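Local coordinates for protein glycoside Hydrolase (Bacteroides plebeius, PDB 5T3B) that probably hydrolyses glycosidic bonds of polysaccharides, as a glycoside hydrolase family 50 member from a subfamily enriched in Bacteroidetes of the human gut, at residues K229-L232 and A236-M239; S316-A321 and L330-S335; D442-N447 and L451-K456; S136-L141 and D146-K151. All blocks are in the same frame, centred on the assembly; numbering follows the deposited sequence. Where two conformers were deposited one is given.

Interaction 1. Residues K229-L232 and A236-M239; sequences KEYL and AFGM
Tyr231 and Leu232 at the C-terminal end of helix 224-232 receive Ala236 and Phe237, as the chain leaves the helix and folds back on it through a short 3-10 segment. Tyr231 comes first, in an offset edge-to-face aromatic pair. Its CG is anti to the backbone N (chi1 -167°), which swings the ring toward the returning chain. The Tyr231 and Phe237 ring centroids are 5.8 Å apart with planes at 89°, and it is the edge of Phe237 that points at the face of Tyr231. The leading atom is Phe237 CE2, 4.0 Å from Tyr231 CD2. On that same side of the ring, but at its other half, Ala236 CB lies 3.6 Å from Tyr231 CE1. The carbonyl of Tyr231 also contributes, with its O 3.6 Å from Phe237 CD2, while Ser234 OG is hydrogen-bonded to that same oxygen.

Leu232 follows, and its contact is of another kind. Its CD1 methyl sits over the middle of the Phe237 ring in a CH-pi contact, only 8° off the ring normal. Phe237 therefore uses a face for Leu232 and an edge for Tyr231, which would hinder rotation of the ring. Phe193, Phe195 and Phe249 extend the aromatic cluster. No hydrogen bond joins the two segments; the Leu232 carbonyl O, bonded to Arg241 NH2, lies 3.5 Å from Phe237 CB.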
# COMPACT_ATOMS: atom_id res chain seq x y z
N LYS A 229 -18.28 5.58 -13.82
CA LYS A 229 -19.08 6.71 -13.29
C LYS A 229 -20.28 6.19 -12.45
O LYS A 229 -20.58 6.70 -11.37
CB LYS A 229 -19.50 7.63 -14.42
CG LYS A 229 -18.35 8.47 -14.96
CD LYS A 229 -18.66 9.27 -16.17
CE LYS A 229 -17.47 10.11 -16.59
NZ LYS A 229 -17.85 10.95 -17.74
N GLU A 230 -21.00 5.24 -12.99
CA GLU A 230 -22.15 4.67 -12.33
C GLU A 230 -21.76 4.00 -11.03
O GLU A 230 -22.42 4.17 -10.02
CB GLU A 230 -22.90 3.72 -13.26
CG GLU A 230 -23.53 4.46 -14.43
CD GLU A 230 -24.19 3.55 -15.45
OE1 GLU A 230 -24.33 2.32 -15.17
OE2 GLU A 230 -24.56 4.07 -16.56
N TYR A 231 -20.63 3.26 -11.06
CA TYR A 231 -20.22 2.52 -9.86
C TYR A 231 -19.87 3.48 -8.75
O TYR A 231 -20.27 3.28 -7.61
CB TYR A 231 -19.07 1.59 -10.22
CG TYR A 231 -18.79 0.56 -9.14
CD1 TYR A 231 -19.75 -0.36 -8.74
CD2 TYR A 231 -17.53 0.46 -8.56
CE1 TYR A 231 -19.47 -1.35 -7.77
CE2 TYR A 231 -17.24 -0.49 -7.59
CZ TYR A 231 -18.19 -1.39 -7.22
OH TYR A 231 -17.93 -2.34 -6.29
N LEU A 232 -19.16 4.57 -9.04
CA LEU A 232 -18.86 5.56 -8.02
C LEU A 232 -20.06 6.18 -7.36
O LEU A 232 -20.00 6.54 -6.22
CB LEU A 232 -17.97 6.69 -8.54
CG LEU A 232 -16.45 6.51 -8.29
CD1 LEU A 232 -16.12 6.69 -6.82
CD2 LEU A 232 -15.89 5.22 -8.83
N ALA A 236 -22.32 0.94 -3.62
CA ALA A 236 -20.99 0.40 -3.21
C ALA A 236 -20.12 1.46 -2.52
O ALA A 236 -19.27 1.12 -1.67
CB ALA A 236 -20.29 -0.11 -4.45
N PHE A 237 -20.37 2.72 -2.84
CA PHE A 237 -19.71 3.82 -2.25
C PHE A 237 -20.55 4.61 -1.21
O PHE A 237 -20.11 5.61 -0.70
CB PHE A 237 -19.10 4.78 -3.28
CG PHE A 237 -17.86 4.26 -3.94
CD1 PHE A 237 -16.64 4.65 -3.48
CD2 PHE A 237 -17.89 3.35 -4.95
CE1 PHE A 237 -15.47 4.14 -4.00
CE2 PHE A 237 -16.74 2.84 -5.50
CZ PHE A 237 -15.52 3.22 -5.02
N GLY A 238 -21.73 4.10 -0.90
CA GLY A 238 -22.67 4.84 -0.06
C GLY A 238 -22.15 5.22 1.30
O GLY A 238 -22.31 6.35 1.72
N MET A 239 -21.45 4.30 1.94
CA MET A 239 -20.94 4.63 3.28
C MET A 239 -19.63 5.42 3.29
O MET A 239 -19.18 5.91 4.32
CB MET A 239 -20.81 3.39 4.14
CG MET A 239 -19.71 2.47 3.75
SD MET A 239 -19.48 1.08 4.97
CE MET A 239 -21.00 0.38 4.99

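Interaction 2. Residues S316-A321 and L330-S335; sequences SAIKNA and LLYLGS. With EDO (1,2-ethanediol), chain M.
Ile318 and Tyr332 carry this contact, in which helix 300-324 packs on the extended chain that follows it; Leu331, Leu333 and Gly334 of that chain make backbone hydrogen bonds with Phe249 and Ser251, an arrangement consistent with the (beta/alpha)8 barrel expected of family 50.

The apolar part is a CH-pi contact. Ile318 CG2 stands 3.6 Å from the centroid of the Tyr332 ring and 14° off its normal, so the methyl covers the centre of the face. The opposite face is met by the backbone N of Gly334, 3.4 Å above the plane but offset toward the rim. Tyr332 is thus sandwiched between a helix methyl and its own chain. Ile318 reaches the ring because CG2 is anti to the backbone N, while the CG1 branch brings CD1 to 3.6 Å from Tyr332 OH.

The polar ends find partners outside the two segments. Tyr332 OH is hydrogen-bonded to Ser251 OG, which fixes the ring's far end. Lys319 bends at chi2 and chi4 (59° and -86°), and its NZ pairs with Asp356 in a salt bridge and with Tyr354 O. Replacing Tyr332 by an alanine would probably open a gap beneath Ile318 CG2 and leave Ser251 OG without its phenol partner.

A 1,2-ethanediol, probably from the crystallisation liquor, lies beside Leu330 and Lys319 and is also hydrogen-bonded to Asp356 OD2; its O1 is 2.8 Å from Leu330 O and 3.8 Å from Lys319 CE.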
# COMPACT_ATOMS: atom_id res chain seq x y z
N SER A 316 -7.62 6.63 -15.66
CA SER A 316 -8.34 7.80 -16.02
C SER A 316 -9.84 7.62 -15.90
O SER A 316 -10.55 8.52 -15.44
CB SER A 316 -7.92 8.25 -17.42
OG SER A 316 -8.39 7.31 -18.42
N ALA A 317 -10.34 6.43 -16.24
CA ALA A 317 -11.76 6.18 -16.08
C ALA A 317 -12.19 6.34 -14.62
O ALA A 317 -13.26 6.86 -14.32
CB ALA A 317 -12.13 4.78 -16.54
N ILE A 318 -11.37 5.83 -13.70
CA ILE A 318 -11.73 5.84 -12.31
C ILE A 318 -11.63 7.27 -11.72
O ILE A 318 -12.50 7.74 -11.02
CB ILE A 318 -10.93 4.78 -11.56
CG1 ILE A 318 -11.37 3.39 -12.12
CG2 ILE A 318 -11.21 4.90 -10.05
CD1 ILE A 318 -10.43 2.26 -11.74
N LYS A 319 -10.52 7.96 -12.03
CA LYS A 319 -10.40 9.31 -11.58
C LYS A 319 -11.53 10.21 -12.14
O LYS A 319 -12.12 11.01 -11.40
CB LYS A 319 -9.04 9.90 -11.90
CG LYS A 319 -8.81 11.31 -11.38
CD LYS A 319 -8.96 11.42 -9.85
CE LYS A 319 -8.46 12.76 -9.34
NZ LYS A 319 -7.02 12.70 -9.09
N ASN A 320 -11.82 10.05 -13.42
CA ASN A 320 -12.92 10.83 -14.04
C ASN A 320 -14.27 10.49 -13.40
O ASN A 320 -15.12 11.32 -13.24
CB ASN A 320 -12.90 10.67 -15.54
CG ASN A 320 -11.69 11.37 -16.13
OD1 ASN A 320 -11.27 12.39 -15.62
ND2 ASN A 320 -11.17 10.89 -17.25
N ALA A 321 -14.44 9.23 -13.01
CA ALA A 321 -15.63 8.83 -12.28
C ALA A 321 -15.75 9.51 -10.93
O ALA A 321 -16.83 9.93 -10.56
CB ALA A 321 -15.67 7.34 -12.09
N LEU A 330 -13.23 12.59 -2.72
CA LEU A 330 -12.76 11.28 -2.24
C LEU A 330 -11.42 11.01 -2.91
O LEU A 330 -11.35 11.07 -4.14
CB LEU A 330 -13.78 10.24 -2.62
CG LEU A 330 -13.52 8.83 -2.14
CD1 LEU A 330 -13.47 8.77 -0.61
CD2 LEU A 330 -14.58 7.89 -2.70
N LEU A 331 -10.39 10.63 -2.16
CA LEU A 331 -9.10 10.32 -2.74
C LEU A 331 -9.07 8.94 -3.39
O LEU A 331 -9.48 7.94 -2.78
CB LEU A 331 -7.97 10.42 -1.72
CG LEU A 331 -7.77 11.78 -1.07
CD1 LEU A 331 -6.56 11.75 -0.15
CD2 LEU A 331 -7.62 12.87 -2.12
N TYR A 332 -8.47 8.92 -4.58
CA TYR A 332 -8.24 7.70 -5.31
C TYR A 332 -6.79 7.28 -5.08
O TYR A 332 -5.85 7.95 -5.48
CB TYR A 332 -8.56 7.86 -6.77
CG TYR A 332 -8.31 6.63 -7.61
CD1 TYR A 332 -8.52 5.35 -7.11
CD2 TYR A 332 -7.83 6.75 -8.88
CE1 TYR A 332 -8.28 4.21 -7.88
CE2 TYR A 332 -7.60 5.67 -9.67
CZ TYR A 332 -7.80 4.39 -9.19
OH TYR A 332 -7.53 3.28 -9.92
N LEU A 333 -6.64 6.12 -4.42
CA LEU A 333 -5.30 5.63 -3.99
C LEU A 333 -4.80 4.50 -4.88
O LEU A 333 -3.84 3.84 -4.48
CB LEU A 333 -5.38 5.19 -2.55
CG LEU A 333 -5.98 6.17 -1.55
CD1 LEU A 333 -6.07 5.54 -0.16
CD2 LEU A 333 -5.21 7.46 -1.47
N GLY A 334 -5.35 4.35 -6.06
CA GLY A 334 -4.77 3.45 -7.04
C GLY A 334 -5.17 2.00 -6.92
O GLY A 334 -6.22 1.65 -6.40
N SER A 335 -4.33 1.16 -7.52
CA SER A 335 -4.63 -0.27 -7.74
C SER A 335 -3.60 -1.23 -7.13
O SER A 335 -3.71 -2.42 -7.39
CB SER A 335 -4.69 -0.58 -9.24
OG SER A 335 -3.44 -0.49 -9.87
C1 EDO M . -10.47 13.80 -4.93
O1 EDO M . -10.11 12.80 -5.90
C2 EDO M . -9.92 15.19 -5.33
O2 EDO M . -8.52 14.86 -5.55

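Interaction 3. Residues D442-N447 and L451-K456; sequences DDEDCN and LDYNYK
Glu444 lies along the ring of Tyr453. Glu444 CB is 4.0 Å from the Tyr453 ring centroid and 10° off the normal, a CH-pi contact over the centre of one face. CG, anti to the backbone N, then carries the extended chain onward over the CE2 side of the ring. Glu444 CD lies 4.0 Å from Tyr453 CE2, and the carboxylate is stacked on the ring, its plane turned just 14° from it. At the tip, Glu444 OE1 is 4.1 Å from Tyr453 OH, beyond hydrogen-bonding distance. The ring edge is used as well: Asp442 O lies in its plane, 3.6 Å from Tyr453 CD1.

Both segments belong to the loop between strand 432-437 and helix 459-469, and each holds a type I beta turn, Asp443-Cys446 and Asp452-Tyr455. Asp442 N donates to Leu451 O (2.9 Å), nearly along the C=O axis, and ties the two turns together at their base. A water bridges them next to it, donating to Asp442 OD2 and accepting from Tyr453 N. Outside the segments Asp442 OD1 is bonded to Gly449 N and OD2 to Tyr458 OH. Asp452 OD1 holds its own segment, taking Lys456 N just past the turn at 2.9 Å from above the carboxylate plane and, weakly, Asn454 N.

The chemistry is therefore split: both oxygens of Asp442 and OD1 of Asp452 accept from N-H and O-H donors and fix the loop, whereas Glu444 contributes chiefly its methylenes and flat carboxylate face, so its hold on Tyr453 is likely to rest on dispersion more than on charge.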
# COMPACT_ATOMS: atom_id res chain seq x y z
N ASP A 442 -2.25 -12.93 11.97
CA ASP A 442 -1.72 -14.14 11.33
C ASP A 442 -2.81 -14.88 10.57
O ASP A 442 -3.98 -14.86 10.97
CB ASP A 442 -1.15 -15.10 12.37
CG ASP A 442 0.18 -14.75 12.92
OD1 ASP A 442 0.89 -13.87 12.40
OD2 ASP A 442 0.52 -15.47 13.90
N ASP A 443 -2.42 -15.58 9.50
CA ASP A 443 -3.20 -16.71 9.08
C ASP A 443 -3.03 -17.82 10.10
O ASP A 443 -2.06 -17.85 10.82
CB ASP A 443 -2.78 -17.20 7.69
CG ASP A 443 -2.98 -16.25 6.55
OD1 ASP A 443 -3.75 -15.31 6.67
OD2 ASP A 443 -2.35 -16.61 5.47
N GLU A 444 -3.93 -18.81 10.13
CA GLU A 444 -3.76 -19.91 11.07
C GLU A 444 -2.40 -20.58 10.89
O GLU A 444 -1.81 -21.05 11.88
CB GLU A 444 -4.91 -20.90 10.99
CG GLU A 444 -4.92 -21.89 12.16
CD GLU A 444 -6.26 -22.61 12.31
OE1 GLU A 444 -6.99 -22.62 11.28
OE2 GLU A 444 -6.58 -23.19 13.42
N ASP A 445 -1.87 -20.58 9.68
CA ASP A 445 -0.63 -21.25 9.36
C ASP A 445 0.46 -20.36 8.79
O ASP A 445 1.42 -20.84 8.16
CB ASP A 445 -0.88 -22.39 8.42
CG ASP A 445 -1.47 -21.98 7.12
OD1 ASP A 445 -1.75 -20.73 6.90
OD2 ASP A 445 -1.78 -22.86 6.26
N CYS A 446 0.41 -19.05 9.07
CA CYS A 446 1.48 -18.18 8.55
C CYS A 446 1.59 -16.91 9.38
O CYS A 446 0.57 -16.24 9.58
CB CYS A 446 1.27 -17.87 7.07
SG CYS A 446 2.70 -17.03 6.35
N ASN A 447 2.79 -16.53 9.73
CA ASN A 447 3.07 -15.38 10.56
C ASN A 447 3.10 -14.07 9.73
O ASN A 447 4.16 -13.47 9.62
CB ASN A 447 4.32 -15.58 11.38
CG ASN A 447 4.58 -14.44 12.34
OD1 ASN A 447 3.61 -13.81 12.92
ND2 ASN A 447 5.80 -14.18 12.60
N LEU A 451 -0.68 -9.28 15.13
CA LEU A 451 -1.29 -10.07 16.18
C LEU A 451 -1.32 -11.53 15.69
O LEU A 451 -1.46 -11.81 14.50
CB LEU A 451 -2.71 -9.64 16.50
CG LEU A 451 -2.95 -8.40 17.31
CD1 LEU A 451 -2.32 -7.16 16.76
CD2 LEU A 451 -4.44 -8.22 17.53
N ASP A 452 -1.23 -12.45 16.64
CA ASP A 452 -1.39 -13.84 16.33
C ASP A 452 -2.85 -14.19 16.09
O ASP A 452 -3.75 -13.35 16.18
CB ASP A 452 -0.68 -14.70 17.35
CG ASP A 452 -1.39 -14.90 18.64
OD1 ASP A 452 -2.56 -14.52 18.79
OD2 ASP A 452 -0.71 -15.51 19.54
N TYR A 453 -3.09 -15.47 15.73
CA TYR A 453 -4.42 -15.89 15.34
C TYR A 453 -5.42 -15.82 16.53
O TYR A 453 -6.62 -15.82 16.28
CB TYR A 453 -4.32 -17.31 14.79
CG TYR A 453 -5.54 -17.77 14.04
CD1 TYR A 453 -5.88 -17.25 12.83
CD2 TYR A 453 -6.34 -18.77 14.59
CE1 TYR A 453 -6.99 -17.68 12.11
CE2 TYR A 453 -7.45 -19.19 13.90
CZ TYR A 453 -7.79 -18.63 12.68
OH TYR A 453 -8.92 -19.04 11.96
N ASN A 454 -4.89 -15.78 17.76
CA ASN A 454 -5.68 -15.57 18.98
C ASN A 454 -5.77 -14.13 19.42
O ASN A 454 -6.09 -13.86 20.57
CB ASN A 454 -5.20 -16.44 20.12
CG ASN A 454 -5.22 -17.87 19.77
OD1 ASN A 454 -6.16 -18.37 19.16
ND2 ASN A 454 -4.09 -18.53 20.07
N TYR A 455 -5.49 -13.22 18.50
CA TYR A 455 -5.57 -11.78 18.76
C TYR A 455 -4.56 -11.27 19.78
O TYR A 455 -4.75 -10.23 20.37
CB TYR A 455 -7.00 -11.34 19.09
CG TYR A 455 -8.04 -11.57 18.07
CD1 TYR A 455 -8.39 -10.58 17.12
CD2 TYR A 455 -8.76 -12.79 17.96
CE1 TYR A 455 -9.36 -10.80 16.20
CE2 TYR A 455 -9.72 -13.04 17.02
CZ TYR A 455 -10.06 -12.03 16.11
OH TYR A 455 -11.02 -12.19 15.14
N LYS A 456 -3.45 -11.98 19.95
CA LYS A 456 -2.39 -11.50 20.84
C LYS A 456 -1.29 -10.77 20.08
O LYS A 456 -0.67 -11.35 19.20
CB LYS A 456 -1.83 -12.65 21.62
CG LYS A 456 -2.87 -13.30 22.54
CD LYS A 456 -3.93 -12.38 23.15
CE LYS A 456 -4.52 -13.11 24.35
NZ LYS A 456 -3.42 -13.50 25.28
O HOH W 1 -0.88 -17.40 15.16

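Interaction 4. Residues S136-L141 and D146-K151; sequences SAFGKL and DDWVAK
Phe138 meets Trp148 where segments 136-141 and 146-151 of two consecutive helices, joined by a three-residue turn, cross at 76°, their axes 10.9 Å apart at closest approach. Both aromatic side chains have CG anti to the backbone N, with chi1 -180° for Phe138. Phe138 is thereby extended from its helix, and its edge points at the face of the indole's five-membered ring of Trp148 in an offset edge-to-face pair with centroids 5.5 Å apart. Phe138 CE1 is the touching atom, 3.7 Å from Trp148 CG and 3.8 Å from Trp148 CB. Trp148 is further fixed by a hydrogen bond from NE1 to Tyr440 OH and by stacking on Phe129.

On the flank of this pair is a polar link. Lys151, with CG beside the backbone N and an extended chain beyond it, runs out from its helix past Asp147 to the C-terminal end of the other. Its NZ gives a hydrogen bond to Leu141 O and forms a salt bridge with Asp147 one turn earlier, at 2.8 Å from OD2, which is met on the syn side. Asp147 OD2 also accepts from Ser143 N in the connecting turn. With an alanine here in place of Asp147, the Lys151 ammonium would probably lose its charged mate and swing more freely, and Ser143 N would be left without this acceptor. The bond from Lys151 NZ to Leu141 O measures 2.9 Å, the donor tilted 31° out of the carbonyl plane.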
# COMPACT_ATOMS: atom_id res chain seq x y z
N SER A 136 -13.14 -18.24 19.55
CA SER A 136 -13.20 -18.34 21.00
C SER A 136 -12.32 -17.26 21.62
O SER A 136 -12.68 -16.61 22.62
CB SER A 136 -12.77 -19.71 21.48
OG SER A 136 -13.66 -20.72 21.03
N ALA A 137 -11.14 -17.04 21.07
CA ALA A 137 -10.29 -15.98 21.54
C ALA A 137 -11.00 -14.64 21.39
O ALA A 137 -10.96 -13.82 22.32
CB ALA A 137 -8.95 -15.94 20.78
N PHE A 138 -11.62 -14.39 20.23
CA PHE A 138 -12.34 -13.12 20.05
C PHE A 138 -13.31 -12.89 21.20
O PHE A 138 -13.34 -11.80 21.74
CB PHE A 138 -13.06 -13.13 18.73
CG PHE A 138 -13.81 -11.86 18.47
CD1 PHE A 138 -13.18 -10.77 17.90
CD2 PHE A 138 -15.07 -11.73 18.89
CE1 PHE A 138 -13.86 -9.58 17.73
CE2 PHE A 138 -15.77 -10.55 18.73
CZ PHE A 138 -15.15 -9.46 18.14
N GLY A 139 -14.12 -13.89 21.52
CA GLY A 139 -15.15 -13.71 22.51
C GLY A 139 -14.65 -13.39 23.88
O GLY A 139 -15.32 -12.73 24.66
N LYS A 140 -13.49 -13.89 24.21
CA LYS A 140 -12.86 -13.62 25.52
C LYS A 140 -12.25 -12.23 25.58
O LYS A 140 -12.13 -11.66 26.67
CB LYS A 140 -11.79 -14.66 25.83
CG LYS A 140 -12.34 -16.05 25.98
CD LYS A 140 -11.17 -17.02 26.21
CE LYS A 140 -11.53 -18.46 26.03
NZ LYS A 140 -10.27 -19.22 26.03
N LEU A 141 -11.84 -11.69 24.43
CA LEU A 141 -11.13 -10.42 24.40
C LEU A 141 -11.98 -9.22 24.02
O LEU A 141 -11.56 -8.09 24.29
CB LEU A 141 -9.94 -10.53 23.44
CG LEU A 141 -8.83 -11.50 23.94
CD1 LEU A 141 -7.83 -11.76 22.83
CD2 LEU A 141 -8.12 -10.95 25.14
N ASP A 146 -18.38 -3.37 18.16
CA ASP A 146 -17.95 -2.03 18.60
C ASP A 146 -16.75 -2.06 19.55
O ASP A 146 -15.80 -1.25 19.42
CB ASP A 146 -19.16 -1.33 19.24
CG ASP A 146 -18.83 0.03 19.87
OD1 ASP A 146 -18.43 0.95 19.15
OD2 ASP A 146 -18.89 0.19 21.12
N ASP A 147 -16.82 -2.98 20.52
CA ASP A 147 -15.71 -3.11 21.45
C ASP A 147 -14.40 -3.45 20.74
O ASP A 147 -13.35 -2.96 21.10
CB ASP A 147 -16.08 -4.15 22.53
CG ASP A 147 -15.12 -4.20 23.69
OD1 ASP A 147 -14.82 -3.15 24.27
OD2 ASP A 147 -14.71 -5.35 24.03
N TRP A 148 -14.51 -4.33 19.76
CA TRP A 148 -13.36 -4.68 18.94
C TRP A 148 -12.76 -3.46 18.22
O TRP A 148 -11.57 -3.22 18.29
CB TRP A 148 -13.74 -5.79 18.00
CG TRP A 148 -12.72 -6.10 16.93
CD1 TRP A 148 -11.48 -6.64 17.10
CD2 TRP A 148 -12.83 -5.88 15.52
NE1 TRP A 148 -10.84 -6.79 15.91
CE2 TRP A 148 -11.64 -6.31 14.93
CE3 TRP A 148 -13.85 -5.34 14.71
CZ2 TRP A 148 -11.45 -6.25 13.54
CZ3 TRP A 148 -13.67 -5.25 13.35
CH2 TRP A 148 -12.47 -5.67 12.80
N VAL A 149 -13.61 -2.66 17.60
CA VAL A 149 -13.10 -1.47 16.90
C VAL A 149 -12.49 -0.50 17.90
O VAL A 149 -11.41 0.06 17.70
CB VAL A 149 -14.09 -0.78 15.96
CG1 VAL A 149 -13.36 0.32 15.23
CG2 VAL A 149 -14.71 -1.78 15.00
N ALA A 150 -13.20 -0.28 19.02
CA ALA A 150 -12.72 0.71 19.99
C ALA A 150 -11.39 0.32 20.60
O ALA A 150 -10.45 1.13 20.74
CB ALA A 150 -13.79 0.90 21.04
N LYS A 151 -11.32 -0.95 21.04
CA LYS A 151 -10.09 -1.40 21.60
C LYS A 151 -8.96 -1.37 20.61
O LYS A 151 -7.82 -1.06 20.96
CB LYS A 151 -10.25 -2.81 22.15
CG LYS A 151 -10.95 -2.90 23.50
CD LYS A 151 -11.31 -4.36 23.87
CE LYS A 151 -11.66 -4.46 25.35
NZ LYS A 151 -12.43 -5.71 25.61

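From the N terminus, interaction 4 comes first and closes the short turn between helices 135-141 and 145-158. Interaction 1 then closes the three-residue turn after helix 224-232, and interaction 2 the longer connection leaving helix 300-324. Interaction 3 comes last, closing the three-residue excursion between Asn447 and Leu451 within the loop from strand 432-437 to helix 459-469. All four are in series; none nests or crosses. In space they form two pairs. Interactions 1 and 2 touch, joining the end of helix 224-232 and its following turn to helix 300-324 and its following chain. Interactions 3 and 4 touch through Asn454 and Tyr455 against Ala137, Phe138 and Leu141. The centres of interactions 2 and 3 are about 33 Å apart.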